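Long-range contacts in nucleoporin NUP170 (Chaetomium thermophilum, PDB 5HAX), which is a nucleoporin, probably a structural scaffold component of the nuclear pore complex that joins a beta-propeller to an alpha-helical region: residues A[605-610]-A[713-718]; A[684-689]-A[719-724]; A[193-198]-A[228-233]. All blocks are in the same frame, centred on the assembly; numbering follows the deposited sequence.

Interaction 1 (A[605-610]-A[713-718]); sequences AKVVQV and KDLTYE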
ATOM      1  N   ALA A 605       3.256 -20.321  -8.207  1.00 49.52           N
ATOM      2  CA  ALA A 605       3.397 -19.688  -9.507  1.00 49.73           C
ATOM      3  C   ALA A 605       3.989 -20.655 -10.526  1.00 62.20           C
ATOM      4  O   ALA A 605       4.798 -21.527 -10.194  1.00 55.95           O
ATOM      5  CB  ALA A 605       4.286 -18.449  -9.404  1.00 55.20           C
ATOM      6  N   LYS A 606       3.571 -20.493 -11.780  1.00 61.05           N
ATOM      7  CA  LYS A 606       4.203 -21.204 -12.880  1.00 66.97           C
ATOM      8  C   LYS A 606       5.631 -20.708 -13.063  1.00 65.33           C
ATOM      9  O   LYS A 606       5.933 -19.530 -12.862  1.00 64.03           O
ATOM     10  CB  LYS A 606       3.418 -21.001 -14.177  1.00 65.83           C
ATOM     11  CG  LYS A 606       1.953 -21.403 -14.111  1.00 65.10           C
ATOM     12  CD  LYS A 606       1.784 -22.899 -13.909  1.00 70.62           C
ATOM     13  CE  LYS A 606       0.325 -23.307 -14.036  1.00 69.47           C
ATOM     14  NZ  LYS A 606       0.114 -24.742 -13.703  1.00 84.03           N
ATOM     15  N   VAL A 607       6.521 -21.622 -13.453  1.00 61.34           N
ATOM     16  CA  VAL A 607       7.920 -21.245 -13.633  1.00 62.76           C
ATOM     17  C   VAL A 607       8.083 -20.358 -14.864  1.00 66.84           C
ATOM     18  O   VAL A 607       8.855 -19.392 -14.846  1.00 62.31           O
ATOM     19  CB  VAL A 607       8.809 -22.499 -13.725  1.00 65.94           C
ATOM     20  CG1 VAL A 607      10.267 -22.102 -13.930  1.00 61.47           C
ATOM     21  CG2 VAL A 607       8.662 -23.350 -12.470  1.00 60.51           C
ATOM     22  N   VAL A 608       7.361 -20.663 -15.945  1.00 66.08           N
ATOM     23  CA  VAL A 608       7.577 -20.017 -17.232  1.00 75.36           C
ATOM     24  C   VAL A 608       6.267 -19.447 -17.760  1.00 76.55           C
ATOM     25  O   VAL A 608       5.174 -19.805 -17.314  1.00 71.49           O
ATOM     26  CB  VAL A 608       8.183 -20.991 -18.269  1.00 76.33           C
ATOM     27  CG1 VAL A 608       9.547 -21.469 -17.806  1.00 79.32           C
ATOM     28  CG2 VAL A 608       7.252 -22.175 -18.506  1.00 78.42           C
ATOM     29  N   GLN A 609       6.401 -18.544 -18.732  1.00 87.48           N
ATOM     30  CA  GLN A 609       5.277 -17.957 -19.456  1.00 91.22           C
ATOM     31  C   GLN A 609       5.583 -18.049 -20.945  1.00 98.59           C
ATOM     32  O   GLN A 609       6.504 -17.385 -21.433  1.00 97.20           O
ATOM     33  CB  GLN A 609       5.042 -16.505 -19.039  1.00 78.99           C
ATOM     34  CG  GLN A 609       4.588 -16.335 -17.601  1.00 79.94           C
ATOM     35  CD  GLN A 609       3.178 -16.846 -17.367  1.00 85.12           C
ATOM     36  OE1 GLN A 609       2.332 -16.803 -18.262  1.00 88.54           O
ATOM     37  NE2 GLN A 609       2.919 -17.332 -16.160  1.00 75.74           N
ATOM     38  N   VAL A 610       4.818 -18.867 -21.661  1.00 95.44           N
ATOM     39  CA  VAL A 610       5.009 -19.040 -23.099  1.00 99.69           C
ATOM     40  C   VAL A 610       4.143 -18.053 -23.877  1.00 88.78           C
ATOM     41  O   VAL A 610       2.963 -18.303 -24.119  1.00 86.07           O
ATOM     42  CB  VAL A 610       4.670 -20.477 -23.546  1.00116.02           C
ATOM     43  CG1 VAL A 610       5.022 -20.678 -25.016  1.00130.07           C
ATOM     44  CG2 VAL A 610       5.408 -21.489 -22.680  1.00106.44           C
ATOM     45  N   LYS A 713       4.909 -26.317 -19.442  1.00 91.66           N
ATOM     46  CA  LYS A 713       3.934 -25.235 -19.517  1.00 90.87           C
ATOM     47  C   LYS A 713       3.280 -24.987 -18.165  1.00 85.27           C
ATOM     48  O   LYS A 713       3.142 -23.836 -17.732  1.00 76.72           O
ATOM     49  CB  LYS A 713       2.876 -25.572 -20.568  1.00103.71           C
ATOM     50  CG  LYS A 713       2.307 -24.373 -21.308  1.00119.37           C
ATOM     51  CD  LYS A 713       1.182 -24.785 -22.255  1.00118.05           C
ATOM     52  CE  LYS A 713       1.688 -25.625 -23.425  1.00121.81           C
ATOM     53  NZ  LYS A 713       2.605 -24.864 -24.321  1.00133.70           N
ATOM     54  N   ASP A 714       2.877 -26.058 -17.477  1.00 74.48           N
ATOM     55  CA  ASP A 714       2.145 -25.968 -16.219  1.00 88.91           C
ATOM     56  C   ASP A 714       2.991 -26.426 -15.032  1.00 81.88           C
ATOM     57  O   ASP A 714       2.456 -26.882 -14.017  1.00 71.11           O
ATOM     58  CB  ASP A 714       0.848 -26.773 -16.309  1.00 93.99           C
ATOM     59  CG  ASP A 714       1.041 -28.125 -16.966  1.00 97.17           C
ATOM     60  OD1 ASP A 714       2.119 -28.729 -16.781  1.00101.72           O
ATOM     61  OD2 ASP A 714       0.117 -28.579 -17.673  1.00 94.08           O
ATOM     62  N   LEU A 715       4.313 -26.306 -15.143  1.00 74.52           N
ATOM     63  CA  LEU A 715       5.201 -26.606 -14.029  1.00 71.22           C
ATOM     64  C   LEU A 715       5.210 -25.444 -13.044  1.00 63.92           C
ATOM     65  O   LEU A 715       5.488 -24.301 -13.424  1.00 58.38           O
ATOM     66  CB  LEU A 715       6.620 -26.877 -14.527  1.00 65.86           C
ATOM     67  CG  LEU A 715       7.693 -26.978 -13.436  1.00 62.91           C
ATOM     68  CD1 LEU A 715       7.509 -28.251 -12.622  1.00 63.99           C
ATOM     69  CD2 LEU A 715       9.088 -26.898 -14.031  1.00 65.50           C
ATOM     70  N   THR A 716       4.917 -25.737 -11.782  1.00 60.47           N
ATOM     71  CA  THR A 716       4.987 -24.752 -10.713  1.00 61.26           C
ATOM     72  C   THR A 716       6.308 -24.884  -9.964  1.00 60.57           C
ATOM     73  O   THR A 716       7.030 -25.876 -10.091  1.00 56.82           O
ATOM     74  CB  THR A 716       3.816 -24.918  -9.739  1.00 55.00           C
ATOM     75  OG1 THR A 716       3.964 -26.141  -9.010  1.00 57.30           O
ATOM     76  CG2 THR A 716       2.487 -24.926 -10.483  1.00 63.80           C
ATOM     77  N   TYR A 717       6.623 -23.858  -9.170  1.00 60.55           N
ATOM     78  CA  TYR A 717       7.817 -23.920  -8.335  1.00 54.00           C
ATOM     79  C   TYR A 717       7.672 -24.977  -7.248  1.00 53.26           C
ATOM     80  O   TYR A 717       8.648 -25.649  -6.896  1.00 54.59           O
ATOM     81  CB  TYR A 717       8.105 -22.552  -7.721  1.00 51.62           C
ATOM     82  CG  TYR A 717       8.918 -21.648  -8.619  1.00 59.59           C
ATOM     83  CD1 TYR A 717      10.302 -21.756  -8.672  1.00 52.39           C
ATOM     84  CD2 TYR A 717       8.305 -20.688  -9.414  1.00 57.21           C
ATOM     85  CE1 TYR A 717      11.053 -20.934  -9.490  1.00 56.49           C
ATOM     86  CE2 TYR A 717       9.048 -19.861 -10.236  1.00 56.56           C
ATOM     87  CZ  TYR A 717      10.422 -19.988 -10.270  1.00 53.61           C
ATOM     88  OH  TYR A 717      11.168 -19.168 -11.084  1.00 55.74           O
ATOM     89  N   GLU A 718       6.461 -25.138  -6.706  1.00 46.82           N
ATOM     90  CA  GLU A 718       6.219 -26.200  -5.734  1.00 50.88           C
ATOM     91  C   GLU A 718       6.602 -27.559  -6.305  1.00 55.04           C
ATOM     92  O   GLU A 718       7.287 -28.353  -5.649  1.00 52.44           O
ATOM     93  CB  GLU A 718       4.749 -26.198  -5.310  1.00 49.36           C
ATOM     94  CG  GLU A 718       4.371 -27.365  -4.405  1.00 47.63           C
ATOM     95  CD  GLU A 718       2.893 -27.403  -4.072  1.00 52.42           C
ATOM     96  OE1 GLU A 718       2.524 -28.112  -3.112  1.00 56.30           O
ATOM     97  OE2 GLU A 718       2.102 -26.742  -4.776  1.00 56.50           O
TER
HETATM   98  O   HOH W   1       9.831 -17.905 -13.051  1.00 58.94           O
HETATM   99  O   HOH W   2       5.636 -23.113 -15.715  1.00 66.29           O

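Interaction 2 (A[684-689]-A[719-724]); sequences EGISFV and QLFSQT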
ATOM      1  N   GLU A 684      18.543 -25.102  -4.951  1.00 57.38           N
ATOM      2  CA  GLU A 684      18.865 -25.821  -6.181  1.00 60.26           C
ATOM      3  C   GLU A 684      17.849 -25.517  -7.273  1.00 60.16           C
ATOM      4  O   GLU A 684      18.220 -25.279  -8.429  1.00 51.99           O
ATOM      5  CB  GLU A 684      18.919 -27.325  -5.915  1.00 54.65           C
ATOM      6  CG  GLU A 684      20.093 -27.772  -5.060  1.00 60.58           C
ATOM      7  CD  GLU A 684      20.065 -29.257  -4.763  1.00 64.84           C
ATOM      8  OE1 GLU A 684      19.252 -29.974  -5.383  1.00 63.59           O
ATOM      9  OE2 GLU A 684      20.855 -29.708  -3.909  1.00 68.33           O
ATOM     10  N   GLY A 685      16.560 -25.525  -6.926  1.00 57.41           N
ATOM     11  CA  GLY A 685      15.535 -25.233  -7.915  1.00 52.53           C
ATOM     12  C   GLY A 685      15.676 -23.846  -8.510  1.00 57.53           C
ATOM     13  O   GLY A 685      15.535 -23.661  -9.722  1.00 57.55           O
ATOM     14  N   ILE A 686      15.959 -22.849  -7.669  1.00 53.51           N
ATOM     15  CA  ILE A 686      16.120 -21.487  -8.169  1.00 56.32           C
ATOM     16  C   ILE A 686      17.352 -21.391  -9.061  1.00 58.27           C
ATOM     17  O   ILE A 686      17.312 -20.766 -10.128  1.00 62.50           O
ATOM     18  CB  ILE A 686      16.185 -20.492  -6.995  1.00 47.55           C
ATOM     19  CG1 ILE A 686      14.810 -20.379  -6.328  1.00 49.79           C
ATOM     20  CG2 ILE A 686      16.635 -19.116  -7.482  1.00 57.05           C
ATOM     21  CD1 ILE A 686      14.821 -19.626  -5.013  1.00 50.96           C
ATOM     22  N   SER A 687      18.466 -21.996  -8.640  1.00 60.09           N
ATOM     23  CA  SER A 687      19.665 -22.000  -9.474  1.00 61.84           C
ATOM     24  C   SER A 687      19.388 -22.638 -10.828  1.00 60.54           C
ATOM     25  O   SER A 687      19.903 -22.182 -11.856  1.00 60.17           O
ATOM     26  CB  SER A 687      20.800 -22.735  -8.763  1.00 59.31           C
ATOM     27  OG  SER A 687      21.548 -21.856  -7.942  1.00 61.73           O
ATOM     28  N   PHE A 688      18.571 -23.693 -10.848  1.00 55.04           N
ATOM     29  CA  PHE A 688      18.238 -24.348 -12.107  1.00 59.48           C
ATOM     30  C   PHE A 688      17.468 -23.415 -13.034  1.00 71.28           C
ATOM     31  O   PHE A 688      17.729 -23.377 -14.243  1.00 72.49           O
ATOM     32  CB  PHE A 688      17.429 -25.615 -11.835  1.00 62.32           C
ATOM     33  CG  PHE A 688      16.703 -26.131 -13.038  1.00 76.79           C
ATOM     34  CD1 PHE A 688      15.341 -25.924 -13.182  1.00 72.58           C
ATOM     35  CD2 PHE A 688      17.383 -26.809 -14.035  1.00 81.86           C
ATOM     36  CE1 PHE A 688      14.671 -26.393 -14.292  1.00 73.44           C
ATOM     37  CE2 PHE A 688      16.719 -27.280 -15.147  1.00 83.06           C
ATOM     38  CZ  PHE A 688      15.361 -27.072 -15.276  1.00 81.70           C
ATOM     39  N   VAL A 689      16.507 -22.662 -12.492  1.00 61.31           N
ATOM     40  CA  VAL A 689      15.726 -21.751 -13.323  1.00 68.95           C
ATOM     41  C   VAL A 689      16.612 -20.638 -13.868  1.00 69.35           C
ATOM     42  O   VAL A 689      16.479 -20.233 -15.029  1.00 69.14           O
ATOM     43  CB  VAL A 689      14.536 -21.187 -12.521  1.00 63.76           C
ATOM     44  CG1 VAL A 689      13.799 -20.119 -13.325  1.00 63.03           C
ATOM     45  CG2 VAL A 689      13.582 -22.307 -12.126  1.00 55.89           C
ATOM     46  N   GLN A 719       6.155 -27.848  -7.529  1.00 56.32           N
ATOM     47  CA  GLN A 719       6.454 -29.137  -8.146  1.00 59.16           C
ATOM     48  C   GLN A 719       7.950 -29.292  -8.383  1.00 51.52           C
ATOM     49  O   GLN A 719       8.518 -30.366  -8.152  1.00 58.35           O
ATOM     50  CB  GLN A 719       5.680 -29.269  -9.456  1.00 55.66           C
ATOM     51  CG  GLN A 719       4.166 -29.271  -9.270  1.00 58.86           C
ATOM     52  CD  GLN A 719       3.407 -28.834 -10.510  1.00 64.90           C
ATOM     53  OE1 GLN A 719       3.992 -28.349 -11.478  1.00 65.07           O
ATOM     54  NE2 GLN A 719       2.089 -29.002 -10.483  1.00 69.23           N
ATOM     55  N   LEU A 720       8.605 -28.224  -8.846  1.00 52.48           N
ATOM     56  CA  LEU A 720      10.052 -28.247  -9.028  1.00 56.26           C
ATOM     57  C   LEU A 720      10.772 -28.548  -7.719  1.00 56.79           C
ATOM     58  O   LEU A 720      11.772 -29.273  -7.705  1.00 58.16           O
ATOM     59  CB  LEU A 720      10.513 -26.905  -9.594  1.00 55.48           C
ATOM     60  CG  LEU A 720      12.017 -26.685  -9.761  1.00 49.47           C
ATOM     61  CD1 LEU A 720      12.573 -27.616 -10.822  1.00 59.90           C
ATOM     62  CD2 LEU A 720      12.300 -25.231 -10.110  1.00 53.14           C
ATOM     63  N   PHE A 721      10.273 -28.002  -6.608  1.00 55.01           N
ATOM     64  CA  PHE A 721      10.977 -28.103  -5.334  1.00 54.81           C
ATOM     65  C   PHE A 721      10.735 -29.430  -4.629  1.00 49.03           C
ATOM     66  O   PHE A 721      11.637 -29.928  -3.946  1.00 57.10           O
ATOM     67  CB  PHE A 721      10.546 -26.969  -4.395  1.00 55.38           C
ATOM     68  CG  PHE A 721      10.941 -25.591  -4.858  1.00 51.85           C
ATOM     69  CD1 PHE A 721      12.050 -25.391  -5.666  1.00 53.11           C
ATOM     70  CD2 PHE A 721      10.201 -24.487  -4.467  1.00 53.81           C
ATOM     71  CE1 PHE A 721      12.405 -24.120  -6.076  1.00 53.02           C
ATOM     72  CE2 PHE A 721      10.554 -23.216  -4.877  1.00 54.42           C
ATOM     73  CZ  PHE A 721      11.656 -23.033  -5.681  1.00 51.78           C
ATOM     74  N   SER A 722       9.540 -30.014  -4.771  1.00 54.54           N
ATOM     75  CA  SER A 722       9.097 -31.041  -3.835  1.00 55.45           C
ATOM     76  C   SER A 722       8.415 -32.246  -4.477  1.00 54.83           C
ATOM     77  O   SER A 722       7.908 -33.101  -3.740  1.00 55.64           O
ATOM     78  CB  SER A 722       8.140 -30.415  -2.811  1.00 49.73           C
ATOM     79  OG  SER A 722       6.998 -29.874  -3.455  1.00 53.30           O
ATOM     80  N   GLN A 723       8.382 -32.360  -5.806  1.00 49.39           N
ATOM     81  CA  GLN A 723       7.674 -33.455  -6.461  1.00 64.50           C
ATOM     82  C   GLN A 723       8.544 -34.122  -7.516  1.00 57.87           C
ATOM     83  O   GLN A 723       9.337 -33.464  -8.195  1.00 55.30           O
ATOM     84  CB  GLN A 723       6.377 -32.962  -7.098  1.00 65.35           C
ATOM     85  CG  GLN A 723       5.285 -32.692  -6.085  1.00 60.24           C
ATOM     86  CD  GLN A 723       4.069 -32.037  -6.699  1.00 59.66           C
ATOM     87  OE1 GLN A 723       3.703 -32.326  -7.838  1.00 65.70           O
ATOM     88  NE2 GLN A 723       3.436 -31.144  -5.947  1.00 69.47           N
ATOM     89  N   THR A 724       8.372 -35.440  -7.647  1.00 67.00           N
ATOM     90  CA  THR A 724       9.166 -36.218  -8.597  1.00 60.91           C
ATOM     91  C   THR A 724       9.011 -35.738 -10.031  1.00 60.81           C
ATOM     92  O   THR A 724      10.039 -35.494 -10.687  1.00 64.02           O
ATOM     93  CB  THR A 724       8.805 -37.704  -8.476  1.00 63.13           C
ATOM     94  OG1 THR A 724       9.062 -38.158  -7.143  1.00 59.07           O
ATOM     95  CG2 THR A 724       9.618 -38.539  -9.460  1.00 69.30           C
TER

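Interaction 3 (A[193-198]-A[228-233]); sequences SDTDIH and EWLRGL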
ATOM      1  N   SER A 193     -17.399  25.816  -8.115  1.00 36.56           N
ATOM      2  CA  SER A 193     -18.529  26.556  -8.668  1.00 42.49           C
ATOM      3  C   SER A 193     -19.851  25.829  -8.474  1.00 40.64           C
ATOM      4  O   SER A 193     -20.888  26.477  -8.284  1.00 38.29           O
ATOM      5  CB  SER A 193     -18.319  26.805 -10.165  1.00 41.98           C
ATOM      6  OG  SER A 193     -17.218  27.663 -10.399  1.00 35.71           O
ATOM      7  N   ASP A 194     -19.831  24.505  -8.518  1.00 40.25           N
ATOM      8  CA  ASP A 194     -21.033  23.682  -8.502  1.00 40.99           C
ATOM      9  C   ASP A 194     -20.583  22.249  -8.240  1.00 41.33           C
ATOM     10  O   ASP A 194     -19.398  21.987  -8.016  1.00 39.91           O
ATOM     11  CB  ASP A 194     -21.810  23.808  -9.813  1.00 41.03           C
ATOM     12  CG  ASP A 194     -20.922  23.653 -11.031  1.00 44.20           C
ATOM     13  OD1 ASP A 194     -20.747  24.642 -11.774  1.00 47.71           O
ATOM     14  OD2 ASP A 194     -20.386  22.546 -11.239  1.00 45.99           O
ATOM     15  N   THR A 195     -21.538  21.322  -8.271  1.00 37.22           N
ATOM     16  CA  THR A 195     -21.261  19.911  -8.043  1.00 40.34           C
ATOM     17  C   THR A 195     -21.144  19.115  -9.337  1.00 37.07           C
ATOM     18  O   THR A 195     -21.070  17.883  -9.287  1.00 41.47           O
ATOM     19  CB  THR A 195     -22.347  19.289  -7.160  1.00 41.89           C
ATOM     20  OG1 THR A 195     -23.611  19.337  -7.836  1.00 46.18           O
ATOM     21  CG2 THR A 195     -22.455  20.020  -5.831  1.00 45.34           C
ATOM     22  N   ASP A 196     -21.120  19.783 -10.489  1.00 42.91           N
ATOM     23  CA  ASP A 196     -21.048  19.071 -11.757  1.00 40.49           C
ATOM     24  C   ASP A 196     -19.695  18.393 -11.920  1.00 46.77           C
ATOM     25  O   ASP A 196     -18.663  18.891 -11.463  1.00 40.73           O
ATOM     26  CB  ASP A 196     -21.269  20.017 -12.936  1.00 45.25           C
ATOM     27  CG  ASP A 196     -22.649  20.633 -12.948  1.00 44.89           C
ATOM     28  OD1 ASP A 196     -23.522  20.178 -12.180  1.00 42.94           O
ATOM     29  OD2 ASP A 196     -22.858  21.569 -13.745  1.00 47.69           O
ATOM     30  N   ILE A 197     -19.707  17.252 -12.604  1.00 37.70           N
ATOM     31  CA  ILE A 197     -18.498  16.506 -12.931  1.00 42.07           C
ATOM     32  C   ILE A 197     -18.349  16.486 -14.444  1.00 43.77           C
ATOM     33  O   ILE A 197     -19.275  16.086 -15.159  1.00 46.08           O
ATOM     34  CB  ILE A 197     -18.542  15.079 -12.357  1.00 37.99           C
ATOM     35  CG1 ILE A 197     -18.419  15.150 -10.832  1.00 49.42           C
ATOM     36  CG2 ILE A 197     -17.414  14.221 -12.940  1.00 43.36           C
ATOM     37  CD1 ILE A 197     -18.629  13.841 -10.137  1.00 57.15           C
ATOM     38  N   HIS A 198     -17.188  16.919 -14.921  1.00 43.04           N
ATOM     39  CA  HIS A 198     -16.857  16.915 -16.335  1.00 45.93           C
ATOM     40  C   HIS A 198     -15.818  15.839 -16.614  1.00 46.00           C
ATOM     41  O   HIS A 198     -15.117  15.373 -15.713  1.00 43.57           O
ATOM     42  CB  HIS A 198     -16.318  18.279 -16.784  1.00 45.21           C
ATOM     43  CG  HIS A 198     -17.275  19.411 -16.576  1.00 53.18           C
ATOM     44  ND1 HIS A 198     -17.426  20.045 -15.361  1.00 49.57           N
ATOM     45  CD2 HIS A 198     -18.125  20.028 -17.431  1.00 52.32           C
ATOM     46  CE1 HIS A 198     -18.328  21.003 -15.477  1.00 47.06           C
ATOM     47  NE2 HIS A 198     -18.769  21.013 -16.723  1.00 49.03           N
ATOM     48  N   GLU A 228     -24.009  24.869  -3.878  1.00 38.07           N
ATOM     49  CA  GLU A 228     -23.299  23.694  -3.393  1.00 40.95           C
ATOM     50  C   GLU A 228     -22.149  23.428  -4.352  1.00 36.42           C
ATOM     51  O   GLU A 228     -22.325  23.546  -5.565  1.00 33.82           O
ATOM     52  CB  GLU A 228     -24.223  22.468  -3.308  1.00 37.90           C
ATOM     53  CG  GLU A 228     -23.586  21.258  -2.632  1.00 35.95           C
ATOM     54  CD  GLU A 228     -24.475  20.022  -2.651  1.00 38.36           C
ATOM     55  OE1 GLU A 228     -25.522  20.037  -3.330  1.00 40.33           O
ATOM     56  OE2 GLU A 228     -24.122  19.029  -1.984  1.00 34.83           O
ATOM     57  N   TRP A 229     -20.979  23.084  -3.812  1.00 38.48           N
ATOM     58  CA  TRP A 229     -19.804  22.808  -4.631  1.00 38.84           C
ATOM     59  C   TRP A 229     -19.017  21.665  -3.999  1.00 37.38           C
ATOM     60  O   TRP A 229     -19.399  21.124  -2.957  1.00 37.77           O
ATOM     61  CB  TRP A 229     -18.946  24.067  -4.809  1.00 35.76           C
ATOM     62  CG  TRP A 229     -18.308  24.579  -3.549  1.00 38.29           C
ATOM     63  CD1 TRP A 229     -17.111  24.193  -3.021  1.00 43.12           C
ATOM     64  CD2 TRP A 229     -18.829  25.583  -2.669  1.00 42.35           C
ATOM     65  NE1 TRP A 229     -16.856  24.890  -1.865  1.00 39.82           N
ATOM     66  CE2 TRP A 229     -17.896  25.748  -1.626  1.00 41.35           C
ATOM     67  CE3 TRP A 229     -19.994  26.354  -2.659  1.00 40.83           C
ATOM     68  CZ2 TRP A 229     -18.092  26.654  -0.587  1.00 41.17           C
ATOM     69  CZ3 TRP A 229     -20.188  27.251  -1.624  1.00 45.75           C
ATOM     70  CH2 TRP A 229     -19.242  27.393  -0.603  1.00 42.39           C
ATOM     71  N   LEU A 230     -17.906  21.294  -4.635  1.00 38.75           N
ATOM     72  CA  LEU A 230     -17.165  20.098  -4.262  1.00 39.76           C
ATOM     73  C   LEU A 230     -15.967  20.417  -3.377  1.00 41.11           C
ATOM     74  O   LEU A 230     -15.354  21.484  -3.475  1.00 37.95           O
ATOM     75  CB  LEU A 230     -16.687  19.343  -5.504  1.00 38.49           C
ATOM     76  CG  LEU A 230     -17.783  18.758  -6.395  1.00 40.84           C
ATOM     77  CD1 LEU A 230     -17.162  17.914  -7.492  1.00 41.46           C
ATOM     78  CD2 LEU A 230     -18.787  17.934  -5.595  1.00 39.51           C
ATOM     79  N   ARG A 231     -15.648  19.459  -2.502  1.00 37.01           N
ATOM     80  CA  ARG A 231     -14.439  19.463  -1.694  1.00 37.46           C
ATOM     81  C   ARG A 231     -13.409  18.441  -2.161  1.00 42.14           C
ATOM     82  O   ARG A 231     -12.255  18.512  -1.727  1.00 40.80           O
ATOM     83  CB  ARG A 231     -14.782  19.184  -0.221  1.00 42.94           C
ATOM     84  CG  ARG A 231     -15.079  20.417   0.631  1.00 59.97           C
ATOM     85  CD  ARG A 231     -15.648  20.002   1.985  1.00 63.20           C
ATOM     86  NE  ARG A 231     -14.985  20.646   3.118  1.00 72.18           N
ATOM     87  CZ  ARG A 231     -13.756  20.350   3.534  1.00 73.91           C
ATOM     88  NH1 ARG A 231     -13.238  20.982   4.581  1.00 67.80           N
ATOM     89  NH2 ARG A 231     -13.037  19.432   2.901  1.00 65.73           N
ATOM     90  N   GLY A 232     -13.789  17.496  -3.018  1.00 40.88           N
ATOM     91  CA  GLY A 232     -12.836  16.518  -3.518  1.00 41.89           C
ATOM     92  C   GLY A 232     -13.505  15.508  -4.428  1.00 41.43           C
ATOM     93  O   GLY A 232     -14.727  15.319  -4.397  1.00 37.66           O
ATOM     94  N   LEU A 233     -12.668  14.872  -5.253  1.00 44.98           N
ATOM     95  CA  LEU A 233     -13.049  13.765  -6.122  1.00 39.67           C
ATOM     96  C   LEU A 233     -12.179  12.555  -5.808  1.00 40.83           C
ATOM     97  O   LEU A 233     -10.997  12.697  -5.488  1.00 36.32           O
ATOM     98  CB  LEU A 233     -12.885  14.125  -7.612  1.00 43.84           C
ATOM     99  CG  LEU A 233     -13.892  15.063  -8.280  1.00 44.89           C
ATOM    100  CD1 LEU A 233     -13.561  15.185  -9.759  1.00 42.15           C
ATOM    101  CD2 LEU A 233     -15.315  14.568  -8.098  1.00 42.73           C
TER

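Interaction 1 (A[605-610]-A[713-718])
Two backbone hydrogen bonds clamp the segment 605-610 against the turn that links helix 706-713 to helix 717-722. Leu715 O takes the N-H of Val607 at 2.9 Å, nearly along its C=O axis. In return, Tyr717 N donates to Ala605 O at 3.1 Å, again almost in line with the carbonyl. Together they make a single beta bridge between Lys606 and Thr716. Inside it, the CA-H groups of Lys606 and Thr716 face Leu715 O and Ala605 O.

A third bond comes from the side chain of Lys606, which bends at chi2 (-66°) and runs alongside Asp714. Lys606 NZ reaches Asp714 O at 3.2 Å from above the carbonyl plane, while the Asp714 carboxylate stays farther off. One water joins Val608 N to Leu715 O, and another lies between Val607 O and Tyr717 OH.

The packing centres on Val607, whose CG2, anti to the carbonyl carbon, sits over the middle of the Tyr717 ring, 4.1 Å from the centroid, in a CH-pi contact; the same methyl meets Leu715 CG at 3.9 Å. Val689 of helix 663-694 touches both Val607 and Tyr717. Thr716, bridged to segment 605-610, is also the N-cap of helix 717-722: its side chain caps a backbone N just past Glu718, and its own N is hydrogen-bonded to Gln719 OE1. The result is an isolated beta bridge at a capped helix start in the helical domain.

Interaction 2 (A[684-689]-A[719-724])
Leu720 and Phe721, consecutive residues of the short helix 717-722, straddle Gly685 on the long helix 663-694. The CD2 methyl of Leu720 lies 3.6 Å from Gly685 O and 3.8 Å from Val689 CG2, one turn further along, so a single branch touches both backbone and side chain. The other branch turns to the Phe688 ring, where Leu720 CD1 lies 4.0 Å from Phe688 CD1. Phe721 comes in edge first: Gly685 CA lies in the plane of its ring, 3.8 Å from Phe721 CE1. Beyond this, Phe721 CZ reaches Ile686 CG1 at 4.2 Å, the two side chains meeting at a slant.

The missing side chain of Gly685 lets the helices come this near. The CA atoms of Gly685 and Phe721 are 6.0 Å apart, and a beta carbon on Gly685 would collide with Phe721 CE1.

Different first torsions send the two gripping side chains along separate paths. Leu720 holds CG anti to the backbone N (chi1 176°), whereas Phe721 holds it beside the N (chi1 -66°). In the next shell, Phe721 O accepts a hydrogen bond from Ser681 OG, tying the short helix to an earlier turn of the long one. Helix 622-640 packs on Ile686 and Val689, and helix 724-739 on Phe688. This is close, glycine-mediated helix-helix packing, a mainly apolar interface with one serine-to-carbonyl hydrogen bond beside it, in the alpha-helical part of the nucleoporin.

Interaction 3 (A[193-198]-A[228-233])
Thr195 and Glu228 meet at a slant, the methyl of one lying against the aliphatic stem of the other. Thr195 CG2, anti to its carbonyl carbon, is 3.6 Å from Glu228 CG and 3.5 Å from Glu228 O. The extended Glu228 chain carries its carboxylate onward to Ser246 and, in a salt bridge, to Arg252.

Leu230 points its CD2 methyl at Thr195, 4.0 Å from CA, while its CG lies beside Asp194 O. An alanine here would probably loosen the packing against Thr195, since the CG beside Asp194 O and the CD2 that meets Thr195 CA and CB would both be gone. Ile197 and Leu233 run antiparallel alongside each other, meeting through Ile197 CD1 and Leu233 CD2 at 4.0 Å.

The backbones approach through paired CA-H...O contacts: Asp194 CA faces Glu228 O at 3.2 Å, and Trp229 CA faces Asp194 O at 3.5 Å. Asp194 OD2 accepts from Asp196 N at 3.0 Å through the anti lone pair in an Asx turn, while Asp194 OD1 is hydrogen-bonded to Ser174 OG. With no conventional hydrogen bond between the segments, cohesion across this junction of neighbouring propeller sheets rests on methyl packing and CA-H...O contacts.

Overall arrangement
Interaction 3 closes first along the chain, joining the sheet bounded by strands 178-181 and 213-217 to that bounded by strands 230-236 and 263-268 in the beta-propeller region. Interactions 1 and 2 follow in the alpha-helical region, where their segments alternate in sequence: 605-610, 684-689, 713-718 and 719-724. Their centres are about 11 Å apart, and both use helix 717-722, whose start lies in one contact and whose continuation lies in the other. They also touch directly, Leu715 packing against Leu720. Interaction 3 is remote, its centre about 49 Å from that of interaction 1 and about 57 Å from that of interaction 2. The contacts thus belong to two separately packed regions of one chain, consistent with a scaffold nucleoporin.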